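Transcriptional regulator, putative (Vibrio cholerae O1 biovar eltor str. N16961, PDB 3BJN) probably acts as a DNA-binding repressor of allantoin and glyoxylate utilization operons, this chain being its IclR-type C-terminal domain. Local coordinates at residues 70-75 and 135-140. Residues are numbered along the deposited sequence; the frame is centred on the assembly and turned at random.
Sequences SKVMLA and IGAISV
Val72 and Met73 rest on Ala137 in a small, buried apolar contact between helix 67-76 and one face of the antiparallel sheet in this GAF-like IclR C-terminal domain. Strand 133-143 is central: Ala137 is hydrogen-bonded through its backbone to Met33 of strand 29-36, and Ile138 to Ala126 of strand 121-130. Segments 70-75 and 135-140 run roughly antiparallel, their axes at 148° and 8.3 Å apart at closest approach. Such closeness suits Ala137, whose single methyl points at the helix and adds little bulk between helix and sheet. Gly136, with no side chain, forms a classic beta bulge with Ile135 opposite Val128, and its carbonyl O lies 4.4 Å from Met73 CG. On the helix, Val72 directs its branched side chain at the sheet, CG1 standing 4.3 Å from Ala137 CB, and also touches Ser125 and Pro127. Met73, a selenomethionine, leaves the helix more tangentially; CG lies anti to the carbonyl carbon (chi1 -68°), which sets this methylene against the alanine methyl, with the selenium slightly farther off, SE 4.3 Å from Ala137 CB. Ile138 faces the other layer, against Leu19 and Leu22 of helix 12-26. The closest side-chain approach, Met73 CG to Ala137 CB, is 4.0 Å.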
loop_
_atom_site.group_PDB
_atom_site.type_symbol
_atom_site.label_atom_id
_atom_site.label_comp_id
_atom_site.label_asym_id
_atom_site.label_seq_id
_atom_site.Cartn_x
_atom_site.Cartn_y
_atom_site.Cartn_z
ATOM N N SER A 70 1.667 -4.410 0.407
ATOM C CA SER A 70 1.752 -5.787 -0.132
ATOM C C SER A 70 0.518 -6.589 0.269
ATOM O O SER A 70 -0.076 -7.280 -0.570
ATOM C CB SER A 70 2.993 -6.532 0.377
ATOM O OG SER A 70 4.157 -5.923 -0.131
ATOM N N LYS A 71 0.104 -6.473 1.526
ATOM C CA LYS A 71 -1.005 -7.291 2.027
ATOM C C LYS A 71 -2.367 -6.890 1.435
ATOM O O LYS A 71 -3.224 -7.741 1.229
ATOM C CB LYS A 71 -1.047 -7.269 3.551
ATOM C CG LYS A 71 0.097 -8.008 4.214
ATOM C CD LYS A 71 -0.136 -7.968 5.707
ATOM C CE LYS A 71 1.123 -8.163 6.494
ATOM N NZ LYS A 71 0.858 -7.760 7.905
ATOM N N VAL A 72 -2.569 -5.594 1.176
ATOM C CA VAL A 72 -3.770 -5.126 0.468
ATOM C C VAL A 72 -3.825 -5.672 -0.960
ATOM O O VAL A 72 -4.871 -6.172 -1.413
ATOM C CB VAL A 72 -3.794 -3.588 0.422
ATOM C CG1 VAL A 72 -4.709 -3.093 -0.698
ATOM C CG2 VAL A 72 -4.234 -3.106 1.747
HETATM N N MSE A 73 -2.692 -5.631 -1.651
HETATM C CA MSE A 73 -2.657 -6.069 -3.036
HETATM C C MSE A 73 -2.852 -7.578 -3.106
HETATM O O MSE A 73 -3.643 -8.068 -3.926
HETATM C CB MSE A 73 -1.380 -5.589 -3.726
HETATM C CG MSE A 73 -1.429 -4.057 -3.876
HETATM SE SE MSE A 73 0.046 -3.317 -4.890
HETATM C CE MSE A 73 1.447 -4.093 -4.008
ATOM N N LEU A 74 -2.177 -8.307 -2.214
ATOM C CA LEU A 74 -2.360 -9.777 -2.137
ATOM C C LEU A 74 -3.818 -10.155 -1.816
ATOM O O LEU A 74 -4.356 -11.121 -2.386
ATOM C CB LEU A 74 -1.417 -10.400 -1.115
ATOM C CG LEU A 74 0.056 -10.380 -1.536
ATOM C CD1 LEU A 74 0.930 -10.662 -0.272
ATOM C CD2 LEU A 74 0.316 -11.414 -2.657
ATOM N N ALA A 75 -4.454 -9.405 -0.919
ATOM C CA ALA A 75 -5.850 -9.707 -0.532
ATOM C C ALA A 75 -6.850 -9.484 -1.674
ATOM O O ALA A 75 -7.871 -10.187 -1.763
ATOM C CB ALA A 75 -6.276 -8.896 0.682
ATOM N N ILE A 135 -5.752 -2.685 -9.370
ATOM C CA ILE A 135 -4.734 -2.036 -10.182
ATOM C C ILE A 135 -3.557 -1.466 -9.381
ATOM O O ILE A 135 -2.453 -1.351 -9.900
ATOM C CB ILE A 135 -5.317 -1.006 -11.190
ATOM C CG1 ILE A 135 -5.995 0.143 -10.477
ATOM C CG2 ILE A 135 -6.225 -1.734 -12.277
ATOM C CD1 ILE A 135 -6.600 1.229 -11.386
ATOM N N GLY A 136 -3.787 -1.152 -8.113
ATOM C CA GLY A 136 -2.721 -0.610 -7.284
ATOM C C GLY A 136 -3.162 -0.404 -5.853
ATOM O O GLY A 136 -4.155 -0.991 -5.391
ATOM N N ALA A 137 -2.406 0.409 -5.130
ATOM C CA ALA A 137 -2.771 0.714 -3.741
ATOM C C ALA A 137 -2.292 2.094 -3.404
ATOM O O ALA A 137 -1.245 2.505 -3.893
ATOM C CB ALA A 137 -2.186 -0.283 -2.781
ATOM N N ILE A 138 -3.032 2.790 -2.535
ATOM C CA ILE A 138 -2.545 4.058 -1.958
ATOM C C ILE A 138 -2.101 3.752 -0.559
ATOM O O ILE A 138 -2.788 3.014 0.160
ATOM C CB ILE A 138 -3.683 5.132 -1.892
ATOM C CG1 ILE A 138 -4.060 5.589 -3.311
ATOM C CG2 ILE A 138 -3.276 6.313 -0.944
ATOM C CD1 ILE A 138 -2.993 6.441 -4.004
ATOM N N SER A 139 -0.969 4.310 -0.148
ATOM C CA SER A 139 -0.397 4.002 1.150
ATOM C C SER A 139 0.148 5.253 1.823
ATOM O O SER A 139 0.624 6.158 1.135
ATOM C CB SER A 139 0.739 3.002 0.972
ATOM O OG SER A 139 0.291 1.822 0.308
ATOM N N VAL A 140 0.052 5.286 3.145
ATOM C CA VAL A 140 0.817 6.233 3.956
ATOM C C VAL A 140 1.838 5.412 4.724
ATOM O O VAL A 140 1.518 4.336 5.275
ATOM C CB VAL A 140 -0.087 7.024 4.905
ATOM C CG1 VAL A 140 0.707 7.629 6.111
ATOM C CG2 VAL A 140 -0.846 8.114 4.100
#